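Alcohol dehydrogenase (Aeropyrum pernix, PDB 1H2B) probably catalyses the NAD-dependent oxidation of alcohols to aldehydes or ketones, as a zinc-containing alcohol dehydrogenase of a hyperthermophilic archaeon. Local coordinates at residues E39-D43 with A106-G110; A188-G194 with V255-F261; L275-L281 with S299-E305. All coordinates share one frame; numbering follows the deposited sequence.

Contact 1 (E39-D43 with A106-G110). With ZN (zinc ion), chain K.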
loop_
_atom_site.group_PDB
_atom_site.type_symbol
_atom_site.label_atom_id
_atom_site.label_comp_id
_atom_site.label_asym_id
_atom_site.label_seq_id
_atom_site.Cartn_x
_atom_site.Cartn_y
_atom_site.Cartn_z
ATOM N N GLU B 39 38.607 6.492 -12.390
ATOM C CA GLU B 39 38.829 7.519 -11.361
ATOM C C GLU B 39 37.563 7.803 -10.573
ATOM O O GLU B 39 36.437 7.745 -11.116
ATOM C CB GLU B 39 39.302 8.850 -11.989
ATOM C CG GLU B 39 38.304 9.462 -12.980
ATOM C CD GLU B 39 37.119 10.194 -12.307
ATOM O OE1 GLU B 39 37.177 10.443 -11.070
ATOM O OE2 GLU B 39 36.128 10.561 -13.006
ATOM N N GLY B 40 37.744 8.170 -9.303
ATOM C CA GLY B 40 36.625 8.585 -8.478
ATOM C C GLY B 40 35.509 7.569 -8.443
ATOM O O GLY B 40 35.731 6.376 -8.154
ATOM N N ARG B 41 34.302 8.038 -8.771
ATOM C CA ARG B 41 33.123 7.184 -8.725
ATOM C C ARG B 41 33.080 6.246 -9.920
ATOM O O ARG B 41 32.336 5.251 -9.907
ATOM C CB ARG B 41 31.835 8.007 -8.689
ATOM C CG ARG B 41 31.502 8.626 -10.062
ATOM C CD ARG B 41 30.450 9.725 -10.046
ATOM N NE ARG B 41 29.319 9.417 -9.168
ATOM C CZ ARG B 41 28.136 10.025 -9.217
ATOM N NH1 ARG B 41 27.896 10.974 -10.120
ATOM N NH2 ARG B 41 27.182 9.678 -8.368
ATOM N N PHE B 42 33.888 6.546 -10.946
ATOM C CA PHE B 42 33.989 5.646 -12.079
ATOM C C PHE B 42 35.027 4.597 -11.807
ATOM O O PHE B 42 36.166 4.670 -12.289
ATOM C CB PHE B 42 34.279 6.447 -13.357
ATOM C CG PHE B 42 33.179 7.396 -13.684
ATOM C CD1 PHE B 42 33.324 8.754 -13.403
ATOM C CD2 PHE B 42 31.991 6.926 -14.241
ATOM C CE1 PHE B 42 32.248 9.643 -13.689
ATOM C CE2 PHE B 42 30.928 7.787 -14.512
ATOM C CZ PHE B 42 31.072 9.161 -14.230
ATOM N N ASP B 43 34.634 3.604 -11.015
ATOM C CA ASP B 43 35.604 2.638 -10.527
ATOM C C ASP B 43 35.485 1.283 -11.263
ATOM O O ASP B 43 36.090 0.287 -10.861
ATOM C CB ASP B 43 35.468 2.475 -9.017
ATOM C CG ASP B 43 34.068 2.081 -8.589
ATOM O OD1 ASP B 43 33.233 1.755 -9.475
ATOM O OD2 ASP B 43 33.723 2.102 -7.392
ATOM N N ALA B 106 21.990 4.316 -14.381
ATOM C CA ALA B 106 22.334 5.446 -13.508
ATOM C C ALA B 106 23.632 5.161 -12.767
ATOM O O ALA B 106 23.873 4.033 -12.336
ATOM C CB ALA B 106 21.236 5.642 -12.466
ATOM N N VAL B 107 24.488 6.161 -12.673
ATOM C CA VAL B 107 25.676 6.089 -11.859
ATOM C C VAL B 107 25.403 6.991 -10.652
ATOM O O VAL B 107 25.248 8.208 -10.798
ATOM C CB VAL B 107 26.914 6.576 -12.679
ATOM C CG1 VAL B 107 28.109 6.803 -11.712
ATOM C CG2 VAL B 107 27.271 5.564 -13.738
ATOM N N THR B 108 25.312 6.397 -9.461
ATOM C CA THR B 108 24.866 7.115 -8.257
ATOM C C THR B 108 25.866 6.998 -7.097
ATOM O O THR B 108 26.642 6.067 -7.066
ATOM C CB THR B 108 23.487 6.570 -7.774
ATOM O OG1 THR B 108 23.618 5.179 -7.491
ATOM C CG2 THR B 108 22.449 6.610 -8.903
ATOM N N ASP B 109 25.791 7.933 -6.140
ATOM C CA ASP B 109 26.701 7.976 -4.963
ATOM C C ASP B 109 26.404 6.974 -3.825
ATOM O O ASP B 109 27.324 6.522 -3.115
ATOM C CB ASP B 109 26.830 9.415 -4.397
ATOM C CG ASP B 109 25.477 10.042 -3.981
ATOM O OD1 ASP B 109 24.573 9.321 -3.493
ATOM O OD2 ASP B 109 25.235 11.275 -4.082
ATOM N N GLY B 110 25.136 6.621 -3.646
ATOM C CA GLY B 110 24.743 5.775 -2.530
ATOM C C GLY B 110 24.694 6.498 -1.184
ATOM O O GLY B 110 24.449 5.872 -0.145
HETATM ZN ZN ZN K . 22.358 9.355 -4.293
#

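Contact 2 (A188-G194 with V255-F261). With NAJ (nicotinamide-adenine-dinucleotide (acidic form)), chain I.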
loop_
_atom_site.group_PDB
_atom_site.type_symbol
_atom_site.label_atom_id
_atom_site.label_comp_id
_atom_site.label_asym_id
_atom_site.label_seq_id
_atom_site.Cartn_x
_atom_site.Cartn_y
_atom_site.Cartn_z
ATOM N N ALA B 188 -9.887 -7.330 -14.937
ATOM C CA ALA B 188 -9.470 -5.947 -15.253
ATOM C C ALA B 188 -8.851 -5.991 -16.632
ATOM O O ALA B 188 -8.259 -7.010 -17.038
ATOM C CB ALA B 188 -8.420 -5.487 -14.269
ATOM N N TYR B 189 -8.901 -4.841 -17.306
ATOM C CA TYR B 189 -8.242 -4.714 -18.595
ATOM C C TYR B 189 -7.095 -3.730 -18.481
ATOM O O TYR B 189 -7.179 -2.702 -17.826
ATOM C CB TYR B 189 -9.175 -4.090 -19.633
ATOM C CG TYR B 189 -10.371 -4.952 -20.008
ATOM C CD1 TYR B 189 -11.578 -4.837 -19.301
ATOM C CD2 TYR B 189 -10.265 -5.857 -21.055
ATOM C CE1 TYR B 189 -12.656 -5.623 -19.658
ATOM C CE2 TYR B 189 -11.333 -6.658 -21.410
ATOM C CZ TYR B 189 -12.513 -6.523 -20.711
ATOM O OH TYR B 189 -13.611 -7.329 -21.095
ATOM N N VAL B 190 -6.028 -4.059 -19.179
ATOM C CA VAL B 190 -4.876 -3.138 -19.310
ATOM C C VAL B 190 -4.621 -2.931 -20.794
ATOM O O VAL B 190 -4.513 -3.891 -21.539
ATOM C CB VAL B 190 -3.636 -3.629 -18.530
ATOM C CG1 VAL B 190 -3.216 -5.062 -18.888
ATOM C CG2 VAL B 190 -2.452 -2.664 -18.711
ATOM N N ALA B 191 -4.544 -1.666 -21.213
ATOM C CA ALA B 191 -4.129 -1.334 -22.591
ATOM C C ALA B 191 -2.651 -1.000 -22.556
ATOM O O ALA B 191 -2.216 -0.099 -21.814
ATOM C CB ALA B 191 -4.866 -0.130 -23.104
ATOM N N ILE B 192 -1.869 -1.739 -23.331
ATOM C CA ILE B 192 -0.435 -1.478 -23.432
ATOM C C ILE B 192 -0.272 -0.863 -24.810
ATOM O O ILE B 192 -0.604 -1.501 -25.824
ATOM C CB ILE B 192 0.406 -2.807 -23.164
ATOM C CG1 ILE B 192 1.914 -2.537 -23.177
ATOM C CG2 ILE B 192 -0.025 -3.999 -24.085
ATOM C CD1 ILE B 192 2.493 -2.254 -24.545
ATOM N N VAL B 193 0.146 0.395 -24.854
ATOM C CA VAL B 193 0.105 1.144 -26.104
ATOM C C VAL B 193 1.522 1.338 -26.603
ATOM O O VAL B 193 2.327 2.011 -25.939
ATOM C CB VAL B 193 -0.557 2.519 -25.854
ATOM C CG1 VAL B 193 -0.535 3.358 -27.146
ATOM C CG2 VAL B 193 -1.964 2.335 -25.296
ATOM N N GLY B 194 1.831 0.744 -27.782
ATOM C CA GLY B 194 3.163 0.796 -28.334
ATOM C C GLY B 194 3.902 -0.479 -28.061
ATOM O O GLY B 194 4.407 -0.640 -26.951
ATOM N N VAL B 255 -10.522 0.887 -19.793
ATOM C CA VAL B 255 -9.515 0.065 -19.134
ATOM C C VAL B 255 -9.187 0.541 -17.740
ATOM O O VAL B 255 -9.240 1.727 -17.416
ATOM C CB VAL B 255 -8.227 -0.053 -19.977
ATOM C CG1 VAL B 255 -8.543 -0.634 -21.379
ATOM C CG2 VAL B 255 -7.539 1.307 -20.138
ATOM N N ASN B 256 -8.822 -0.416 -16.910
ATOM C CA ASN B 256 -8.383 -0.112 -15.554
ATOM C C ASN B 256 -7.021 0.579 -15.540
ATOM O O ASN B 256 -6.737 1.443 -14.675
ATOM C CB ASN B 256 -8.322 -1.408 -14.758
ATOM C CG ASN B 256 -9.665 -2.100 -14.710
ATOM O OD1 ASN B 256 -10.124 -2.719 -15.657
ATOM N ND2 ASN B 256 -10.339 -1.933 -13.572
ATOM N N VAL B 257 -6.142 0.178 -16.456
ATOM C CA VAL B 257 -4.810 0.803 -16.579
ATOM C C VAL B 257 -4.503 0.917 -18.075
ATOM O O VAL B 257 -4.776 -0.009 -18.832
ATOM C CB VAL B 257 -3.709 -0.042 -15.962
ATOM C CG1 VAL B 257 -2.335 0.598 -16.234
ATOM C CG2 VAL B 257 -3.881 -0.157 -14.422
ATOM N N ALA B 258 -4.028 2.101 -18.487
ATOM C CA ALA B 258 -3.429 2.235 -19.827
ATOM C C ALA B 258 -1.978 2.598 -19.637
ATOM O O ALA B 258 -1.643 3.285 -18.676
ATOM C CB ALA B 258 -4.129 3.326 -20.622
ATOM N N MET B 259 -1.114 2.129 -20.543
ATOM C CA MET B 259 0.332 2.339 -20.411
ATOM C C MET B 259 0.814 2.891 -21.730
ATOM O O MET B 259 0.699 2.221 -22.736
ATOM C CB MET B 259 1.030 0.997 -20.097
ATOM C CG MET B 259 0.440 0.321 -18.816
ATOM S SD MET B 259 1.386 -1.107 -18.403
ATOM C CE MET B 259 2.826 -0.373 -17.648
ATOM N N ASP B 260 1.326 4.134 -21.733
ATOM C CA ASP B 260 1.772 4.721 -22.996
ATOM C C ASP B 260 3.270 4.497 -23.136
ATOM O O ASP B 260 4.059 5.151 -22.425
ATOM C CB ASP B 260 1.469 6.220 -22.981
ATOM C CG ASP B 260 1.819 6.876 -24.289
ATOM O OD1 ASP B 260 2.527 6.247 -25.097
ATOM O OD2 ASP B 260 1.396 8.015 -24.576
ATOM N N PHE B 261 3.634 3.514 -23.979
ATOM C CA PHE B 261 5.033 3.229 -24.314
ATOM C C PHE B 261 5.415 3.799 -25.676
ATOM O O PHE B 261 6.279 3.244 -26.364
ATOM C CB PHE B 261 5.270 1.692 -24.288
ATOM C CG PHE B 261 5.277 1.125 -22.920
ATOM C CD1 PHE B 261 4.182 0.418 -22.411
ATOM C CD2 PHE B 261 6.430 1.223 -22.150
ATOM C CE1 PHE B 261 4.248 -0.173 -21.110
ATOM C CE2 PHE B 261 6.488 0.677 -20.833
ATOM C CZ PHE B 261 5.388 -0.073 -20.339
HETATM P PA NAJ I . 10.096 2.269 -30.144
HETATM O O1A NAJ I . 10.335 3.202 -31.298
HETATM O O2A NAJ I . 10.804 0.904 -30.117
HETATM O O5B NAJ I . 8.560 1.850 -30.017
HETATM C C5B NAJ I . 7.490 2.777 -30.246
HETATM C C4B NAJ I . 6.324 1.900 -30.670
HETATM O O4B NAJ I . 5.159 2.748 -30.714
HETATM C C3B NAJ I . 6.515 1.233 -32.032
HETATM O O3B NAJ I . 6.211 -0.171 -31.987
HETATM C C2B NAJ I . 5.518 2.048 -32.844
HETATM O O2B NAJ I . 5.028 1.373 -34.013
HETATM C C1B NAJ I . 4.394 2.360 -31.847
HETATM N N9A NAJ I . 3.539 3.489 -32.211
HETATM C C8A NAJ I . 3.837 4.669 -32.908
HETATM N N7A NAJ I . 2.720 5.443 -32.974
HETATM C C5A NAJ I . 1.715 4.772 -32.340
HETATM C C6A NAJ I . 0.393 5.056 -32.101
HETATM N N6A NAJ I . -0.207 6.169 -32.547
HETATM N N1A NAJ I . -0.341 4.173 -31.353
HETATM C C2A NAJ I . 0.184 2.976 -30.898
HETATM N N3A NAJ I . 1.479 2.695 -31.162
HETATM C C4A NAJ I . 2.226 3.578 -31.876
HETATM O O3 NAJ I . 10.416 3.107 -28.832
HETATM P PN NAJ I . 11.028 2.609 -27.424
HETATM O O1N NAJ I . 12.486 2.632 -27.472
HETATM O O2N NAJ I . 10.326 1.384 -26.993
HETATM O O5D NAJ I . 10.632 3.872 -26.515
HETATM C C5D NAJ I . 9.249 4.101 -26.259
HETATM C C4D NAJ I . 9.078 5.476 -25.632
HETATM O O4D NAJ I . 9.563 5.406 -24.279
HETATM C C3D NAJ I . 9.911 6.571 -26.297
HETATM O O3D NAJ I . 9.235 7.827 -26.099
HETATM C C2D NAJ I . 11.207 6.563 -25.474
HETATM O O2D NAJ I . 11.963 7.740 -25.532
HETATM C C1D NAJ I . 10.581 6.358 -24.083
HETATM N N1N NAJ I . 11.445 5.919 -22.987
HETATM C C2N NAJ I . 11.043 6.269 -21.732
HETATM C C3N NAJ I . 11.768 5.839 -20.634
HETATM C C7N NAJ I . 11.356 6.278 -19.268
HETATM O O7N NAJ I . 12.172 5.883 -18.276
HETATM N N7N NAJ I . 10.237 6.946 -18.970
HETATM C C4N NAJ I . 12.928 5.006 -20.765
HETATM C C5N NAJ I . 13.181 4.537 -22.085
HETATM C C6N NAJ I . 12.471 5.018 -23.169
#

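Contact 3 (L275-L281 with S299-E305)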
loop_
_atom_site.group_PDB
_atom_site.type_symbol
_atom_site.label_atom_id
_atom_site.label_comp_id
_atom_site.label_asym_id
_atom_site.label_seq_id
_atom_site.Cartn_x
_atom_site.Cartn_y
_atom_site.Cartn_z
ATOM N N LEU B 275 -9.324 5.366 -20.445
ATOM C CA LEU B 275 -9.479 5.020 -19.032
ATOM C C LEU B 275 -10.927 4.919 -18.574
ATOM O O LEU B 275 -11.783 5.775 -18.875
ATOM C CB LEU B 275 -8.806 6.082 -18.161
ATOM C CG LEU B 275 -7.294 6.242 -18.382
ATOM C CD1 LEU B 275 -6.806 7.398 -17.474
ATOM C CD2 LEU B 275 -6.461 4.958 -18.123
ATOM N N GLY B 276 -11.179 3.879 -17.796
ATOM C CA GLY B 276 -12.447 3.761 -17.108
ATOM C C GLY B 276 -12.396 4.465 -15.760
ATOM O O GLY B 276 -11.417 5.153 -15.437
ATOM N N ARG B 277 -13.446 4.263 -14.954
ATOM C CA ARG B 277 -13.482 4.915 -13.622
ATOM C C ARG B 277 -12.369 4.424 -12.719
ATOM O O ARG B 277 -12.077 3.218 -12.629
ATOM C CB ARG B 277 -14.839 4.660 -12.969
ATOM C CG ARG B 277 -15.958 5.218 -13.788
ATOM C CD ARG B 277 -17.300 5.256 -13.053
ATOM N NE ARG B 277 -17.300 6.299 -11.994
ATOM C CZ ARG B 277 -17.411 7.612 -12.163
ATOM N NH1 ARG B 277 -17.579 8.154 -13.361
ATOM N NH2 ARG B 277 -17.424 8.396 -11.082
ATOM N N MET B 278 -11.715 5.375 -12.051
ATOM C CA MET B 278 -10.514 5.087 -11.232
ATOM C C MET B 278 -9.343 4.575 -12.068
ATOM O O MET B 278 -8.371 4.041 -11.547
ATOM C CB MET B 278 -10.800 4.189 -10.031
ATOM C CG MET B 278 -11.655 4.911 -9.038
ATOM S SD MET B 278 -11.888 3.990 -7.486
ATOM C CE MET B 278 -12.627 2.601 -8.010
ATOM N N GLY B 279 -9.433 4.806 -13.369
ATOM C CA GLY B 279 -8.416 4.341 -14.287
ATOM C C GLY B 279 -7.097 5.095 -14.089
ATOM O O GLY B 279 -7.075 6.220 -13.586
ATOM N N ARG B 280 -6.024 4.463 -14.520
ATOM C CA ARG B 280 -4.668 5.007 -14.328
ATOM C C ARG B 280 -3.936 4.912 -15.621
ATOM O O ARG B 280 -3.856 3.814 -16.234
ATOM C CB ARG B 280 -3.908 4.232 -13.290
ATOM C CG ARG B 280 -4.583 4.218 -11.889
ATOM C CD ARG B 280 -3.979 3.177 -11.020
ATOM N NE ARG B 280 -2.561 3.438 -10.750
ATOM C CZ ARG B 280 -1.647 2.520 -10.516
ATOM N NH1 ARG B 280 -1.999 1.227 -10.564
ATOM N NH2 ARG B 280 -0.378 2.866 -10.292
ATOM N N LEU B 281 -3.416 6.059 -16.060
ATOM C CA LEU B 281 -2.536 6.082 -17.237
ATOM C C LEU B 281 -1.097 6.150 -16.756
ATOM O O LEU B 281 -0.707 7.120 -16.094
ATOM C CB LEU B 281 -2.883 7.276 -18.144
ATOM C CG LEU B 281 -1.885 7.565 -19.285
ATOM C CD1 LEU B 281 -1.755 6.402 -20.274
ATOM C CD2 LEU B 281 -2.368 8.859 -19.956
ATOM N N SER B 299 -14.160 13.727 -12.545
ATOM C CA SER B 299 -15.442 12.972 -12.614
ATOM C C SER B 299 -15.254 11.477 -12.834
ATOM O O SER B 299 -16.059 10.667 -12.334
ATOM C CB SER B 299 -16.434 13.604 -13.604
ATOM O OG SER B 299 -15.907 13.523 -14.880
ATOM N N SER B 300 -14.137 11.085 -13.469
ATOM C CA SER B 300 -13.797 9.667 -13.584
ATOM C C SER B 300 -12.828 9.216 -12.498
ATOM O O SER B 300 -12.570 8.023 -12.353
ATOM C CB SER B 300 -13.113 9.381 -14.928
ATOM O OG SER B 300 -14.033 9.535 -16.021
ATOM N N GLU B 301 -12.302 10.176 -11.735
ATOM C CA GLU B 301 -11.279 9.968 -10.702
ATOM C C GLU B 301 -10.079 9.195 -11.245
ATOM O O GLU B 301 -9.684 8.143 -10.747
ATOM C CB GLU B 301 -11.866 9.368 -9.417
ATOM C CG GLU B 301 -10.981 9.693 -8.187
ATOM C CD GLU B 301 -11.565 9.209 -6.869
ATOM O OE1 GLU B 301 -12.374 8.265 -6.869
ATOM O OE2 GLU B 301 -11.167 9.810 -5.844
ATOM N N VAL B 302 -9.523 9.752 -12.313
ATOM C CA VAL B 302 -8.413 9.084 -12.988
ATOM C C VAL B 302 -7.092 9.702 -12.556
ATOM O O VAL B 302 -7.036 10.819 -12.004
ATOM C CB VAL B 302 -8.527 9.099 -14.524
ATOM C CG1 VAL B 302 -9.674 8.142 -14.940
ATOM C CG2 VAL B 302 -8.797 10.512 -15.036
ATOM N N SER B 303 -6.026 8.985 -12.852
ATOM C CA SER B 303 -4.678 9.507 -12.576
ATOM C C SER B 303 -3.769 9.310 -13.776
ATOM O O SER B 303 -3.974 8.429 -14.577
ATOM C CB SER B 303 -4.023 8.869 -11.347
ATOM O OG SER B 303 -3.954 7.440 -11.502
ATOM N N PHE B 304 -2.759 10.151 -13.864
ATOM C CA PHE B 304 -1.735 10.104 -14.889
ATOM C C PHE B 304 -0.406 10.026 -14.154
ATOM O O PHE B 304 -0.069 10.910 -13.378
ATOM C CB PHE B 304 -1.749 11.399 -15.698
ATOM C CG PHE B 304 -3.113 11.729 -16.344
ATOM C CD1 PHE B 304 -3.565 13.028 -16.363
ATOM C CD2 PHE B 304 -3.910 10.757 -16.909
ATOM C CE1 PHE B 304 -4.813 13.359 -16.943
ATOM C CE2 PHE B 304 -5.172 11.085 -17.492
ATOM C CZ PHE B 304 -5.607 12.352 -17.494
ATOM N N GLU B 305 0.336 8.946 -14.343
ATOM C CA GLU B 305 1.485 8.681 -13.449
ATOM C C GLU B 305 2.725 8.430 -14.278
ATOM O O GLU B 305 2.785 7.440 -15.038
ATOM C CB GLU B 305 1.199 7.415 -12.627
ATOM C CG GLU B 305 -0.040 7.590 -11.723
ATOM C CD GLU B 305 -0.491 6.299 -11.087
ATOM O OE1 GLU B 305 0.394 5.542 -10.598
ATOM O OE2 GLU B 305 -1.717 6.071 -11.014
#

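Contact 1 (E39-D43 with A106-G110)
R41 reaches across V107 to the backbone beside D109 in a loop-to-loop contact made by packing, with no hydrogen bond between the two segments. It lies within the GroES-like domain: residues 39-43 precede strand 44-52, and residues 106-110 lead from strand 100-103 toward helix 113-116 and the second zinc site. The first loop is a type II' beta turn from E39 to F42, with F42 N bonded to E39 O at 2.8 Å, and it presents R41 and F42 to the second loop.

R41 carries the contact. Its CG lies between the backbone N and the carbonyl carbon (chi1 75°), and a bend at chi3 turns the guanidinium toward the second loop. V107 CG1 packs against one guanidinium face, 3.8 Å above the plane and toward its rim, and V107 O lies over a face too, 3.4 Å from R41 NH2 but at too poor an angle to bond. D109 N stands at the guanidinium edge; both it and R41 NH2 are donors, so their 3.2 Å approach is packing. F42 adds an apolar touch, its CE2 4.1 Å from V107 CG1, the two side chains nearly perpendicular.

The charge of R41 is met from outside by a salt bridge to E127, while N125 accepts from R41 through O and donates to D109 OD2. D109 OD1 binds zinc at 2.4 Å, alongside C112 and C115, and also accepts from T111 N. R41 thus packs beside the backbone of the metal-binding loop and shares N125 with D109, while its carboxylate partner is E127.

Contact 2 (A188-G194 with V255-F261)
Strands 189-193 and 257-260 run parallel, their axes 4.7 Å apart and 9° from aligned, with bridges from V190-V257 to V193-D260. The ladder is carried by A191 N to V257 O (2.9 Å), M259 N to A191 O, V193 N to M259 O and F261 N to V193 O.

At the N-terminal end of the pair, where the chain turns a corner at N256, a side chain takes over: Y189 N donates to N256 OD1 at 3.0 Å and 163°, approaching 37° above the amide's carbonyl plane. The same oxygen lies 3.5 Å from A188 CB. Y189 O receives two weak bonds, from N256 N and V257 N.

On one face of the sheet V190 CG2, anti to the backbone N, lies beside V257 CB, while I192 CG1 meets F261 CD1 at 3.8 Å with the two side chains almost at right angles; helices 166-181 and 197-209 cover this face. On the other, A191 CB packs on V255 CG1 at 4.1 Å.

V193 CG1 stands 3.8 Å from C2A of the NAD adenine, and F261 O meets C5D of the nicotinamide-side ribose. G194, whose backbone angles would jam a CB against the preceding carbonyl O, fits the first glycine of a GxGxxG turn into helix 197-209, where G197 N bonds the dinucleotide, as in Rossmann folds.

Contact 3 (L275-L281 with S299-E305)
A buried carboxylate held by three bonds sets this contact apart: R280 grips E305 side-on, NE to OE2 and NH2 to OE1, each at 2.8 Å and 171°. Both nitrogens come from the syn side, about 22° out of the carboxylate plane, the two flat groups turned 27° from each other. S303 OG donates to the anti lone pair of E305 OE2 at 2.7 Å. A bend at chi3 turns the edge of the R280 guanidinium to the carboxylate, while R280 CG rests against S303 OG and NH1 binds K179 O and T183 OG1.

An alanine in place of R280 is likely to leave the buried E305 carboxylate without its counter-charge and freer to turn.

Beneath, strands 279-281 and 303-305 form the parallel edge pair of the Rossmann-type sheet, which S303-E305 continue antiparallel into the second subunit. The F304 ring edge meets L281 CB and L275 CD1; L275 CD1 also packs on V302 CB.

M278 N binds S300 O at 2.8 Å, within the Schellman motif whose C-prime residue is E301. The E305 charge is probably balanced within the chain by R280, whereas E301 salt-bridges R175 and K179 of the second subunit and, like R277, bonds its H122.

How the contacts relate
Contacts 2 and 3 belong to one parallel sheet, since strands 255-260 and 279-283 are neighbours in it: A258 N lies 2.8 Å from R280 O, and the centres of contacts 2 and 3 are 11 Å apart. Contact 1 stands away in the GroES-like domain, its nearest atoms about 17 Å from contact 2, and joins loops instead of strands. All three are largely buried, yet their chemistry follows their place. Contact 2, inside the sheet, is backbone ladder and apolar packing that ends at the dinucleotide; contact 3, at the outermost strand of this chain, where the sheet runs on into a second subunit, adds a salt bridge and polar groups; contact 1 relies on packing beside a metal.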